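Local structure of beta-lactamase (Klebsiella pneumoniae, 6KBY) at residues Lys74-Ala78 / Asp276-Glu280; His119-Leu125 / His153-Ile159; Thr161-Met166 / Leu223-Ala227. The protein probably hydrolyses beta-lactam antibiotics to substituted beta-amino acids, as expected of a class C beta-lactamase, and here holds adenosine monophosphate in its ligand pocket. All coordinates share one frame. Residue numbers count along the deposited sequence, not the author numbering.

Contact 1. Residues Lys74-Ala78 / Asp276-Glu280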
ATOM      1  N   LYS A  74      -2.409   3.264   1.351  1.00  7.15           N
ATOM      2  CA  LYS A  74      -1.666   4.507   1.177  1.00  7.24           C
ATOM      3  C   LYS A  74      -1.196   4.675  -0.259  1.00  6.46           C
ATOM      4  O   LYS A  74      -1.074   5.808  -0.747  1.00  6.58           O
ATOM      5  CB  LYS A  74      -0.465   4.550   2.122  1.00  8.19           C
ATOM      6  CG  LYS A  74      -0.828   4.489   3.598  1.00  8.29           C
ATOM      7  CD  LYS A  74       0.362   4.846   4.479  1.00  9.84           C
ATOM      8  CE  LYS A  74      -0.060   5.135   5.912  1.00  7.87           C
ATOM      9  NZ  LYS A  74      -0.797   3.985   6.504  1.00 13.03           N
ATOM     10  N   THR A  75      -0.907   3.566  -0.952  1.00  6.70           N
ATOM     11  CA  THR A  75      -0.454   3.684  -2.333  1.00  6.97           C
ATOM     12  C   THR A  75      -1.574   4.156  -3.249  1.00  6.96           C
ATOM     13  O   THR A  75      -1.296   4.747  -4.295  1.00  7.11           O
ATOM     14  CB  THR A  75       0.151   2.372  -2.858  1.00  7.97           C
ATOM     15  OG1 THR A  75      -0.867   1.368  -3.009  1.00  8.13           O
ATOM     16  CG2 THR A  75       1.261   1.858  -1.958  1.00  8.41           C
ATOM     17  N   PHE A  76      -2.833   3.892  -2.886  1.00  6.97           N
ATOM     18  CA  PHE A  76      -3.952   4.416  -3.663  1.00  7.31           C
ATOM     19  C   PHE A  76      -4.110   5.917  -3.458  1.00  7.09           C
ATOM     20  O   PHE A  76      -4.414   6.645  -4.407  1.00  7.45           O
ATOM     21  CB  PHE A  76      -5.237   3.654  -3.327  1.00  8.07           C
ATOM     22  CG  PHE A  76      -5.187   2.213  -3.747  1.00  7.08           C
ATOM     23  CD1 PHE A  76      -4.621   1.258  -2.917  1.00  8.74           C
ATOM     24  CD2 PHE A  76      -5.630   1.818  -4.998  1.00  8.82           C
ATOM     25  CE1 PHE A  76      -4.532  -0.067  -3.314  1.00  9.05           C
ATOM     26  CE2 PHE A  76      -5.544   0.489  -5.400  1.00  9.50           C
ATOM     27  CZ  PHE A  76      -4.995  -0.449  -4.554  1.00  9.18           C
ATOM     28  N   ALA A  77      -3.902   6.397  -2.230  1.00  6.78           N
ATOM     29  CA  ALA A  77      -3.890   7.837  -1.997  1.00  7.22           C
ATOM     30  C   ALA A  77      -2.796   8.504  -2.823  1.00  7.42           C
ATOM     31  O   ALA A  77      -3.013   9.570  -3.415  1.00  7.14           O
ATOM     32  CB  ALA A  77      -3.706   8.130  -0.506  1.00  7.92           C
ATOM     33  N   ALA A  78      -1.617   7.881  -2.891  1.00  7.13           N
ATOM     34  CA  ALA A  78      -0.535   8.420  -3.709  1.00  7.31           C
ATOM     35  C   ALA A  78      -0.880   8.373  -5.189  1.00  6.94           C
ATOM     36  O   ALA A  78      -0.589   9.326  -5.925  1.00  7.13           O
ATOM     37  CB  ALA A  78       0.767   7.667  -3.443  1.00  7.63           C
ATOM     38  N   ASP A 276       9.440   6.758  -2.296  1.00  6.55           N
ATOM     39  CA  ASP A 276       8.716   7.289  -3.443  1.00  6.30           C
ATOM     40  C   ASP A 276       7.439   7.965  -2.935  1.00  6.37           C
ATOM     41  O   ASP A 276       7.352   8.334  -1.762  1.00  6.63           O
ATOM     42  CB  ASP A 276       8.399   6.173  -4.447  1.00  7.34           C
ATOM     43  CG  ASP A 276       9.615   5.348  -4.879  1.00  6.42           C
ATOM     44  OD1 ASP A 276      10.791   5.735  -4.702  1.00  7.32           O
ATOM     45  OD2 ASP A 276       9.334   4.247  -5.428  1.00  7.04           O
ATOM     46  N   LEU A 277       6.429   8.130  -3.789  1.00  6.08           N
ATOM     47  CA  LEU A 277       5.147   8.665  -3.333  1.00  6.76           C
ATOM     48  C   LEU A 277       4.397   7.472  -2.749  1.00  6.45           C
ATOM     49  O   LEU A 277       3.772   6.675  -3.463  1.00  6.45           O
ATOM     50  CB  LEU A 277       4.381   9.340  -4.467  1.00  6.83           C
ATOM     51  CG  LEU A 277       3.448  10.458  -3.990  1.00  7.13           C
ATOM     52  CD1 LEU A 277       4.236  11.657  -3.468  1.00  7.98           C
ATOM     53  CD2 LEU A 277       2.486  10.888  -5.088  1.00  8.84           C
ATOM     54  N   MET A 278       4.517   7.327  -1.423  1.00  5.86           N
ATOM     55  CA  MET A 278       4.018   6.201  -0.630  1.00  6.82           C
ATOM     56  C   MET A 278       4.710   4.863  -0.896  1.00  6.45           C
ATOM     57  O   MET A 278       5.083   4.180   0.063  1.00  7.41           O
ATOM     58  CB  MET A 278       2.489   6.093  -0.656  1.00  6.53           C
ATOM     59  CG  MET A 278       1.820   7.268   0.046  1.00  6.62           C
ATOM     60  SD  MET A 278       2.165   7.259   1.813  1.00  6.75           S
ATOM     61  CE  MET A 278       2.071   9.009   2.193  1.00  8.09           C
ATOM     62  N   TRP A 279       4.894   4.459  -2.157  1.00  6.37           N
ATOM     63  CA  TRP A 279       5.709   3.278  -2.428  1.00  5.99           C
ATOM     64  C   TRP A 279       7.112   3.473  -1.866  1.00  6.03           C
ATOM     65  O   TRP A 279       7.605   4.600  -1.749  1.00  6.29           O
ATOM     66  CB  TRP A 279       5.812   3.006  -3.930  1.00  7.17           C
ATOM     67  CG  TRP A 279       4.550   2.566  -4.571  1.00  6.05           C
ATOM     68  CD1 TRP A 279       3.767   3.295  -5.411  1.00  7.59           C
ATOM     69  CD2 TRP A 279       3.928   1.282  -4.448  1.00  6.48           C
ATOM     70  NE1 TRP A 279       2.690   2.549  -5.818  1.00  7.62           N
ATOM     71  CE2 TRP A 279       2.768   1.308  -5.241  1.00  6.45           C
ATOM     72  CE3 TRP A 279       4.238   0.113  -3.742  1.00  6.25           C
ATOM     73  CZ2 TRP A 279       1.917   0.208  -5.351  1.00  7.74           C
ATOM     74  CZ3 TRP A 279       3.392  -0.981  -3.854  1.00  7.47           C
ATOM     75  CH2 TRP A 279       2.242  -0.922  -4.645  1.00  7.47           C
ATOM     76  N   GLU A 280       7.755   2.358  -1.525  1.00  6.32           N
ATOM     77  CA  GLU A 280       9.121   2.332  -1.033  1.00  6.21           C
ATOM     78  C   GLU A 280       9.906   1.374  -1.912  1.00  6.32           C
ATOM     79  O   GLU A 280       9.370   0.348  -2.343  1.00  7.04           O
ATOM     80  CB  GLU A 280       9.143   1.842   0.418  1.00  6.61           C
ATOM     81  CG  GLU A 280       8.284   2.699   1.338  1.00  7.23           C
ATOM     82  CD  GLU A 280       7.919   2.012   2.643  1.00  7.31           C
ATOM     83  OE1 GLU A 280       8.447   0.909   2.919  1.00  8.83           O
ATOM     84  OE2 GLU A 280       7.089   2.575   3.394  1.00  7.67           O
TER

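Contact 2. Residues His119-Leu125 / His153-Ile159. With AMP (adenosine monophosphate), chain B.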
ATOM      1  N   HIS A 119       6.084  10.950   3.912  1.00  5.96           N
ATOM      2  CA  HIS A 119       6.257  10.783   5.356  1.00  5.70           C
ATOM      3  C   HIS A 119       7.322  11.709   5.925  1.00  6.39           C
ATOM      4  O   HIS A 119       7.944  11.391   6.941  1.00  7.41           O
ATOM      5  CB  HIS A 119       6.542   9.337   5.758  1.00  6.59           C
ATOM      6  CG  HIS A 119       5.543   8.362   5.240  1.00  5.99           C
ATOM      7  ND1 HIS A 119       4.210   8.398   5.587  1.00  7.16           N
ATOM      8  CD2 HIS A 119       5.697   7.309   4.402  1.00  6.84           C
ATOM      9  CE1 HIS A 119       3.584   7.404   4.974  1.00  6.73           C
ATOM     10  NE2 HIS A 119       4.462   6.729   4.250  1.00  7.74           N
ATOM     11  N   THR A 120       7.527  12.872   5.310  1.00  6.14           N
ATOM     12  CA  THR A 120       8.530  13.807   5.803  1.00  6.42           C
ATOM     13  C   THR A 120       7.937  15.087   6.388  1.00  6.87           C
ATOM     14  O   THR A 120       8.675  16.050   6.619  1.00  7.42           O
ATOM     15  CB  THR A 120       9.590  14.113   4.734  1.00  7.11           C
ATOM     16  OG1 THR A 120       8.966  14.628   3.547  1.00  6.61           O
ATOM     17  CG2 THR A 120      10.403  12.863   4.399  1.00  7.46           C
ATOM     18  N   SER A 121       6.630  15.119   6.666  1.00  6.33           N
ATOM     19  CA  SER A 121       6.085  16.295   7.340  1.00  7.35           C
ATOM     20  C   SER A 121       6.474  16.349   8.808  1.00  6.37           C
ATOM     21  O   SER A 121       6.608  17.443   9.367  1.00  7.80           O
ATOM     22  CB  SER A 121       4.561  16.375   7.215  1.00  7.60           C
ATOM     23  OG  SER A 121       3.906  15.405   8.025  1.00  7.11           O
ATOM     24  N   GLY A 122       6.634  15.196   9.454  1.00  6.84           N
ATOM     25  CA  GLY A 122       6.795  15.134  10.891  1.00  8.04           C
ATOM     26  C   GLY A 122       5.524  14.852  11.666  1.00  7.34           C
ATOM     27  O   GLY A 122       5.585  14.731  12.896  1.00  8.35           O
ATOM     28  N   LEU A 123       4.374  14.794  11.004  1.00  7.17           N
ATOM     29  CA  LEU A 123       3.161  14.341  11.670  1.00  7.33           C
ATOM     30  C   LEU A 123       3.372  12.940  12.229  1.00  7.48           C
ATOM     31  O   LEU A 123       4.049  12.104  11.620  1.00  7.39           O
ATOM     32  CB  LEU A 123       1.988  14.332  10.690  1.00  8.04           C
ATOM     33  CG  LEU A 123       1.371  15.701  10.402  1.00  7.82           C
ATOM     34  CD1 LEU A 123       0.571  15.648   9.114  1.00  8.61           C
ATOM     35  CD2 LEU A 123       0.495  16.149  11.568  1.00  8.98           C
ATOM     36  N   GLN A 124       2.772  12.684  13.389  1.00  7.45           N
ATOM     37  CA  GLN A 124       2.954  11.416  14.075  1.00  7.57           C
ATOM     38  C   GLN A 124       2.237  10.284  13.333  1.00  7.73           C
ATOM     39  O   GLN A 124       1.455  10.492  12.402  1.00  7.65           O
ATOM     40  CB  GLN A 124       2.446  11.518  15.511  1.00  8.41           C
ATOM     41  CG  GLN A 124       0.945  11.669  15.607  1.00  9.55           C
ATOM     42  CD  GLN A 124       0.509  11.990  17.017  1.00 11.22           C
ATOM     43  OE1 GLN A 124       1.148  12.797  17.702  1.00 16.11           O
ATOM     44  NE2 GLN A 124      -0.572  11.372  17.464  1.00 17.20           N
ATOM     45  N   LEU A 125       2.470   9.066  13.817  1.00  7.25           N
ATOM     46  CA  LEU A 125       1.952   7.875  13.155  1.00  8.05           C
ATOM     47  C   LEU A 125       0.429   7.834  13.164  1.00  8.29           C
ATOM     48  O   LEU A 125      -0.203   7.633  12.120  1.00  8.07           O
ATOM     49  CB  LEU A 125       2.542   6.635  13.825  1.00  8.26           C
ATOM     50  CG  LEU A 125       2.057   5.281  13.311  1.00  8.51           C
ATOM     51  CD1 LEU A 125       2.224   5.167  11.807  1.00  9.91           C
ATOM     52  CD2 LEU A 125       2.816   4.164  14.010  1.00  9.82           C
ATOM     53  N   HIS A 153      13.274  14.737   8.357  1.00  7.48           N
ATOM     54  CA  HIS A 153      13.136  13.415   8.948  1.00  7.26           C
ATOM     55  C   HIS A 153      11.949  12.697   8.334  1.00  7.15           C
ATOM     56  O   HIS A 153      11.005  13.316   7.838  1.00  8.25           O
ATOM     57  CB  HIS A 153      12.963  13.506  10.466  1.00  7.88           C
ATOM     58  CG  HIS A 153      14.187  13.988  11.173  1.00  7.91           C
ATOM     59  ND1 HIS A 153      14.554  15.317  11.212  1.00  8.55           N
ATOM     60  CD2 HIS A 153      15.156  13.308  11.829  1.00  9.59           C
ATOM     61  CE1 HIS A 153      15.689  15.435  11.883  1.00  9.97           C
ATOM     62  NE2 HIS A 153      16.068  14.233  12.274  1.00 10.41           N
ATOM     63  N   ARG A 154      12.004  11.370   8.394  1.00  7.19           N
ATOM     64  CA  ARG A 154      10.908  10.516   7.968  1.00  7.33           C
ATOM     65  C   ARG A 154      10.228   9.938   9.200  1.00  7.17           C
ATOM     66  O   ARG A 154      10.877   9.279  10.021  1.00  8.00           O
ATOM     67  CB  ARG A 154      11.423   9.390   7.078  1.00  7.70           C
ATOM     68  CG  ARG A 154      10.315   8.503   6.523  1.00  7.65           C
ATOM     69  CD  ARG A 154      10.894   7.325   5.748  1.00  7.81           C
ATOM     70  NE  ARG A 154       9.885   6.480   5.108  1.00  7.80           N
ATOM     71  CZ  ARG A 154       9.275   5.449   5.688  1.00  7.71           C
ATOM     72  NH1 ARG A 154       9.544   5.126   6.946  1.00  8.33           N
ATOM     73  NH2 ARG A 154       8.382   4.739   5.005  1.00  8.24           N
ATOM     74  N   VAL A 155       8.929  10.188   9.316  1.00  6.77           N
ATOM     75  CA  VAL A 155       8.072   9.604  10.335  1.00  7.39           C
ATOM     76  C   VAL A 155       6.870   9.057   9.579  1.00  6.56           C
ATOM     77  O   VAL A 155       6.034   9.822   9.094  1.00  6.50           O
ATOM     78  CB  VAL A 155       7.635  10.625  11.396  1.00  8.33           C
ATOM     79  CG1 VAL A 155       6.666   9.984  12.373  1.00  9.03           C
ATOM     80  CG2 VAL A 155       8.852  11.204  12.121  1.00  9.70           C
ATOM     81  N   TYR A 156       6.806   7.743   9.434  1.00  6.95           N
ATOM     82  CA  TYR A 156       5.675   7.120   8.760  1.00  6.71           C
ATOM     83  C   TYR A 156       4.384   7.576   9.434  1.00  6.80           C
ATOM     84  O   TYR A 156       4.279   7.560  10.666  1.00  7.15           O
ATOM     85  CB  TYR A 156       5.856   5.607   8.873  1.00  7.37           C
ATOM     86  CG  TYR A 156       4.860   4.774   8.122  1.00  7.32           C
ATOM     87  CD1 TYR A 156       4.989   4.556   6.761  1.00  9.38           C
ATOM     88  CD2 TYR A 156       3.827   4.140   8.791  1.00 12.98           C
ATOM     89  CE1 TYR A 156       4.088   3.763   6.080  1.00  9.05           C
ATOM     90  CE2 TYR A 156       2.918   3.347   8.114  1.00 13.94           C
ATOM     91  CZ  TYR A 156       3.053   3.175   6.753  1.00  9.21           C
ATOM     92  OH  TYR A 156       2.162   2.384   6.060  1.00 10.83           O
ATOM     93  N   SER A 157       3.407   8.025   8.643  1.00  7.12           N
ATOM     94  CA  SER A 157       2.272   8.736   9.227  1.00  7.19           C
ATOM     95  C   SER A 157       0.959   8.427   8.529  1.00  6.47           C
ATOM     96  O   SER A 157       0.806   8.696   7.330  1.00  7.24           O
ATOM     97  CB  SER A 157       2.510  10.246   9.211  1.00  7.17           C
ATOM     98  OG  SER A 157       1.383  10.934   9.741  1.00  7.21           O
ATOM     99  N   ASN A 158      -0.013   7.937   9.304  1.00  7.11           N
ATOM    100  CA  ASN A 158      -1.374   7.846   8.788  1.00  7.47           C
ATOM    101  C   ASN A 158      -1.979   9.224   8.567  1.00  7.37           C
ATOM    102  O   ASN A 158      -2.776   9.410   7.640  1.00  7.64           O
ATOM    103  CB  ASN A 158      -2.240   7.030   9.740  1.00  7.92           C
ATOM    104  CG  ASN A 158      -1.790   5.596   9.803  1.00  8.70           C
ATOM    105  OD1 ASN A 158      -1.875   4.880   8.818  1.00 10.60           O
ATOM    106  ND2 ASN A 158      -1.209   5.194  10.930  1.00 14.16           N
ATOM    107  N   ILE A 159      -1.628  10.194   9.410  1.00  6.96           N
ATOM    108  CA  ILE A 159      -2.213  11.528   9.297  1.00  7.49           C
ATOM    109  C   ILE A 159      -1.746  12.205   8.018  1.00  6.75           C
ATOM    110  O   ILE A 159      -2.549  12.758   7.260  1.00  7.53           O
ATOM    111  CB  ILE A 159      -1.874  12.392  10.525  1.00  7.68           C
ATOM    112  CG1 ILE A 159      -2.144  11.659  11.841  1.00  8.05           C
ATOM    113  CG2 ILE A 159      -2.651  13.704  10.459  1.00  9.07           C
ATOM    114  CD1 ILE A 159      -1.749  12.471  13.077  1.00  8.96           C
TER
HETATM  115  P   AMP B 401      -0.230   0.311   7.752  1.00 11.05           P
HETATM  116  O1P AMP B 401      -0.906  -1.008   7.540  1.00 10.25           O
HETATM  117  O2P AMP B 401       1.262   0.331   7.953  1.00 13.01           O
HETATM  118  O5' AMP B 401      -0.948   1.107   8.924  1.00 11.88           O
HETATM  119  C5' AMP B 401      -2.363   1.215   8.955  1.00 14.31           C
HETATM  120  C4' AMP B 401      -2.963   0.387  10.062  1.00 14.03           C
HETATM  121  O4' AMP B 401      -2.622   0.964  11.352  1.00 15.46           O
HETATM  122  C3' AMP B 401      -4.484   0.318  10.071  1.00 14.95           C
HETATM  123  O3' AMP B 401      -5.001  -0.654   9.182  1.00 14.78           O
HETATM  124  C2' AMP B 401      -4.805   0.056  11.535  1.00 16.26           C
HETATM  125  O2' AMP B 401      -4.585  -1.309  11.863  1.00 16.55           O
HETATM  126  C1' AMP B 401      -3.732   0.897  12.223  1.00 16.13           C
HETATM  127  N9  AMP B 401      -4.197   2.274  12.477  1.00 17.82           N
HETATM  128  C8  AMP B 401      -3.735   3.388  11.867  1.00 16.63           C
HETATM  129  N7  AMP B 401      -4.370   4.498  12.328  1.00 16.41           N
HETATM  130  C5  AMP B 401      -5.263   4.088  13.252  1.00 17.37           C
HETATM  131  C6  AMP B 401      -6.259   4.744  14.126  1.00 18.77           C
HETATM  132  N6  AMP B 401      -6.432   6.086  14.098  1.00 19.70           N
HETATM  133  N1  AMP B 401      -6.994   3.956  14.947  1.00 22.17           N
HETATM  134  C2  AMP B 401      -6.833   2.618  14.980  1.00 22.85           C
HETATM  135  N3  AMP B 401      -5.944   1.956  14.212  1.00 21.90           N
HETATM  136  C4  AMP B 401      -5.145   2.625  13.346  1.00 18.45           C
HETATM  137  O   HOH W   1      10.882  16.118   8.692  1.00  8.75           O
HETATM  138  O   HOH W   2       5.468  12.458   9.216  1.00  7.35           O

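Contact 3. Residues Thr161-Met166 / Leu223-Ala227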
ATOM      1  N   THR A 161      -0.662  10.836   5.305  1.00  7.07           N
ATOM      2  CA  THR A 161      -1.297  10.166   4.174  1.00  7.09           C
ATOM      3  C   THR A 161      -2.735  10.627   4.013  1.00  7.05           C
ATOM      4  O   THR A 161      -3.219  10.808   2.888  1.00  7.46           O
ATOM      5  CB  THR A 161      -1.262   8.648   4.355  1.00  7.36           C
ATOM      6  OG1 THR A 161       0.065   8.222   4.671  1.00  7.98           O
ATOM      7  CG2 THR A 161      -1.725   7.961   3.086  1.00  8.51           C
ATOM      8  N   GLY A 162      -3.432  10.816   5.133  1.00  7.50           N
ATOM      9  CA  GLY A 162      -4.775  11.359   5.075  1.00  7.79           C
ATOM     10  C   GLY A 162      -4.824  12.697   4.368  1.00  7.87           C
ATOM     11  O   GLY A 162      -5.680  12.929   3.510  1.00  7.86           O
ATOM     12  N   LEU A 163      -3.898  13.599   4.716  1.00  7.36           N
ATOM     13  CA  LEU A 163      -3.853  14.900   4.057  1.00  7.46           C
ATOM     14  C   LEU A 163      -3.545  14.765   2.576  1.00  7.56           C
ATOM     15  O   LEU A 163      -4.122  15.483   1.755  1.00  7.79           O
ATOM     16  CB  LEU A 163      -2.822  15.807   4.726  1.00  7.52           C
ATOM     17  CG  LEU A 163      -3.186  16.245   6.142  1.00  9.66           C
ATOM     18  CD1 LEU A 163      -2.094  17.120   6.743  1.00 10.11           C
ATOM     19  CD2 LEU A 163      -4.534  16.962   6.171  1.00 14.68           C
ATOM     20  N   LEU A 164      -2.623  13.869   2.216  1.00  7.37           N
ATOM     21  CA  LEU A 164      -2.299  13.662   0.808  1.00  7.53           C
ATOM     22  C   LEU A 164      -3.545  13.319   0.004  1.00  7.26           C
ATOM     23  O   LEU A 164      -3.817  13.923  -1.043  1.00  7.62           O
ATOM     24  CB  LEU A 164      -1.254  12.554   0.670  1.00  7.49           C
ATOM     25  CG  LEU A 164      -0.840  12.199  -0.758  1.00  7.71           C
ATOM     26  CD1 LEU A 164       0.027  13.309  -1.347  1.00  8.77           C
ATOM     27  CD2 LEU A 164      -0.128  10.847  -0.784  1.00  8.16           C
ATOM     28  N   GLY A 165      -4.308  12.329   0.471  1.00  7.26           N
ATOM     29  CA  GLY A 165      -5.495  11.918  -0.260  1.00  8.48           C
ATOM     30  C   GLY A 165      -6.588  12.967  -0.237  1.00  8.43           C
ATOM     31  O   GLY A 165      -7.283  13.179  -1.234  1.00  8.79           O
ATOM     32  N   MET A 166      -6.760  13.631   0.903  1.00  8.82           N
ATOM     33  CA  MET A 166      -7.762  14.685   1.020  1.00  9.51           C
ATOM     34  C   MET A 166      -7.487  15.810   0.028  1.00  8.75           C
ATOM     35  O   MET A 166      -8.400  16.289  -0.658  1.00  9.37           O
ATOM     36  CB  MET A 166      -7.750  15.210   2.453  1.00 10.98           C
ATOM     37  CG  MET A 166      -8.788  16.266   2.781  1.00 13.40           C
ATOM     38  SD  MET A 166      -8.484  16.977   4.413  1.00 15.19           S
ATOM     39  CE  MET A 166      -7.258  18.209   4.001  1.00 15.85           C
ATOM     40  N   LEU A 223     -10.323  10.419   8.052  1.00 11.44           N
ATOM     41  CA  LEU A 223      -9.205  10.266   7.113  1.00 10.30           C
ATOM     42  C   LEU A 223      -8.669   8.838   7.058  1.00 10.42           C
ATOM     43  O   LEU A 223      -7.550   8.602   6.578  1.00 10.76           O
ATOM     44  CB  LEU A 223      -8.074  11.277   7.346  1.00 11.23           C
ATOM     45  CG  LEU A 223      -8.415  12.756   7.151  1.00 12.83           C
ATOM     46  CD1 LEU A 223      -7.168  13.620   7.292  1.00 13.26           C
ATOM     47  CD2 LEU A 223      -9.102  13.021   5.815  1.00 15.02           C
ATOM     48  N   GLY A 224      -9.464   7.869   7.520  1.00 10.48           N
ATOM     49  CA  GLY A 224      -9.026   6.486   7.510  1.00 11.19           C
ATOM     50  C   GLY A 224      -9.052   5.833   6.147  1.00  9.28           C
ATOM     51  O   GLY A 224      -8.243   4.940   5.869  1.00 10.51           O
ATOM     52  N   ASN A 225      -9.973   6.246   5.279  1.00  8.83           N
ATOM     53  CA  ASN A 225     -10.005   5.665   3.943  1.00  8.54           C
ATOM     54  C   ASN A 225      -8.666   5.841   3.246  1.00  7.41           C
ATOM     55  O   ASN A 225      -8.159   4.909   2.606  1.00  8.05           O
ATOM     56  CB  ASN A 225     -11.112   6.306   3.114  1.00 10.55           C
ATOM     57  CG  ASN A 225     -12.470   5.703   3.386  1.00 12.02           C
ATOM     58  OD1 ASN A 225     -12.583   4.556   3.804  1.00 12.89           O
ATOM     59  ND2 ASN A 225     -13.513   6.475   3.132  1.00 15.74           N
ATOM     60  N   GLU A 226      -8.091   7.041   3.361  1.00  7.82           N
ATOM     61  CA  GLU A 226      -6.816   7.358   2.731  1.00  8.05           C
ATOM     62  C   GLU A 226      -5.700   6.463   3.247  1.00  7.64           C
ATOM     63  O   GLU A 226      -4.845   6.014   2.471  1.00  8.95           O
ATOM     64  CB  GLU A 226      -6.457   8.807   3.055  1.00  8.76           C
ATOM     65  CG  GLU A 226      -7.243   9.875   2.318  1.00  9.41           C
ATOM     66  CD  GLU A 226      -8.558  10.280   2.960  1.00  9.76           C
ATOM     67  OE1 GLU A 226      -9.105   9.568   3.831  1.00 10.23           O
ATOM     68  OE2 GLU A 226      -9.054  11.362   2.553  1.00 11.84           O
ATOM     69  N   ALA A 227      -5.673   6.219   4.560  1.00  7.43           N
ATOM     70  CA  ALA A 227      -4.541   5.556   5.192  1.00  8.01           C
ATOM     71  C   ALA A 227      -4.674   4.044   5.259  1.00  7.99           C
ATOM     72  O   ALA A 227      -3.652   3.350   5.216  1.00  9.13           O
ATOM     73  CB  ALA A 227      -4.321   6.113   6.601  1.00  9.40           C
TER

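Contact 1. Residues Lys74-Ala78 / Asp276-Glu280
The helix whose start carries Ser71 and Lys74, consistent with the SxxK motif of serine beta-lactamases, rests here on the tight turn of a beta-hairpin. Residues Lys74-Ala78 lie near the start of helix 72-86, and Asp276-Glu280 link strands 273-275 and 280-283. Asp276 N bonds to Trp279 O (2.9 Å), while a weak bond from Trp279 N to Leu277 O (2.8 Å) and phi/psi of 67/-47° at Met278 fit a classic gamma turn, which pushes Met278 toward the helix. With chi1 and chi2 both m, its flexible thioether runs across the helix, beside Lys74: Met278 CG packs on Lys74 O (3.3 Å) and Met278 SD on Lys74 CB (3.8 Å). Lys74 has two roles. Its aliphatic base joins this packing, whereas its nearly extended chain turns at chi4 (57°) to take NZ away from the turn, to Ser71, Asn158 and the carbonyl of Ala227 at the pocket. Ala78 suits a crowded place, because its lone methyl lets the backbones come close: Ala78 CB lies 3.2 Å from Leu277 O and 3.6 Å from Met278 CB. Thr75 divides its side chain. The p rotamer lets OG1 hydrogen-bond with Leu72 O and with the hydroxyl of Tyr240, and points the methyl at the broad indole of Trp279, a CH-pi contact in which Thr75 CG2 sits 3.6 Å from the centroid of the Trp279 six-membered ring, only 9° off its normal.

Contact 2. Residues His119-Leu125 / His153-Ile159
Tyr156 and Asn158, in a Tyr-Ser-Asn sequence matching the YxN motif of class C beta-lactamases, line the AMP pocket, and loop 119-125 packs and hydrogen-bonds along this segment. Val155 N donates to His119 O (2.8 Å). Further along, Ser157 is the N-cap of helix 158-171: its OG accepts from Gly160 N and donates to Gln124 O (2.7 Å), a double task suited to a short hydroxyl side chain. Leu125 O receives both Asn158 N (2.8 Å) and Asn158 ND2 (2.9 Å), so the amide is oriented, and its OD1 hydrogen-bonds with Lys74 NZ. A water bridges the segments, donating to Leu123 O (2.8 Å) and Val155 O (2.7 Å). Ser121 shapes the loop through an ST turn, and the phi of 96° at Gly122 would jam a beta carbon against the preceding carbonyl. Apolar packing is added by Leu123 CD1, 4.0 Å from Ile159 CG2. The flat imidazole of His119 lies obliquely to the Tyr156 ring, their centroids 4.5 Å apart, while Leu125 CD1 meets that phenol at its edge. Thus held, Tyr156 reaches Lys321 and the phosphate, its OH lying 2.9 Å from AMP O2P.

Contact 3. Residues Thr161-Met166 / Leu223-Ala227
Two helices of the helical part of the beta-lactamase fold meet here, helix 158-171 and the short helix 224-228; residues 223-227 probably correspond to the end of the omega loop of class C enzymes. Glu226, Leu223 and Gly162 bury the most surface. Glu226 is a knob in a hole formed by Thr161, Gly162, Gly165 and Met166; its CG packs on the two glycines, 3.6 Å from Gly162 O and 3.7 Å from Gly165 CA. The hole exists because two of its walls are glycine: a beta carbon on Gly165 would clash with Glu226 CG, and one on Gly162 with Leu223 CB. Leu223, at the N-cap position of the second helix, aims its branched side chain at the first helix, where Leu223 CD1 comes 3.9 Å from Gly162 C. It also touches Leu137 of helix 134-143, joining a third helix to the packing. At the pocket end Thr161 turns its methyl to the short helix while its hydroxyl bonds to Ser157 O. Ala227, small enough to lie close beside it, presents its carbonyl to Lys74; across the interface, Thr161 CG2 is 3.7 Å from Glu226 O.

The centres of the three contacts lie 11 to 13 Å apart. Along the chain contact 1 opens first, at 74-78, and closes last, at 276-280; between its halves contact 2 is completed before contact 3 begins. Contacts 2 and 3 share helix 158-171, while the hairpin of contact 1 and strand 153-154 of contact 2, at the edge of the same antiparallel sheet, tie the helical region to that sheet. Lys74 joins all three: NZ lies 2.7 Å from Asn158 OD1 of contact 2 and 3.2 Å from Ala227 O of contact 3. A salt bridge, Glu280 OE2 to Arg154 NH2 (3.0 Å), adds a second tie between contacts 1 and 2. Contacts 1 and 2 thus supply Lys74, Tyr156 and Asn158 to the AMP pocket, which contact 3 adjoins.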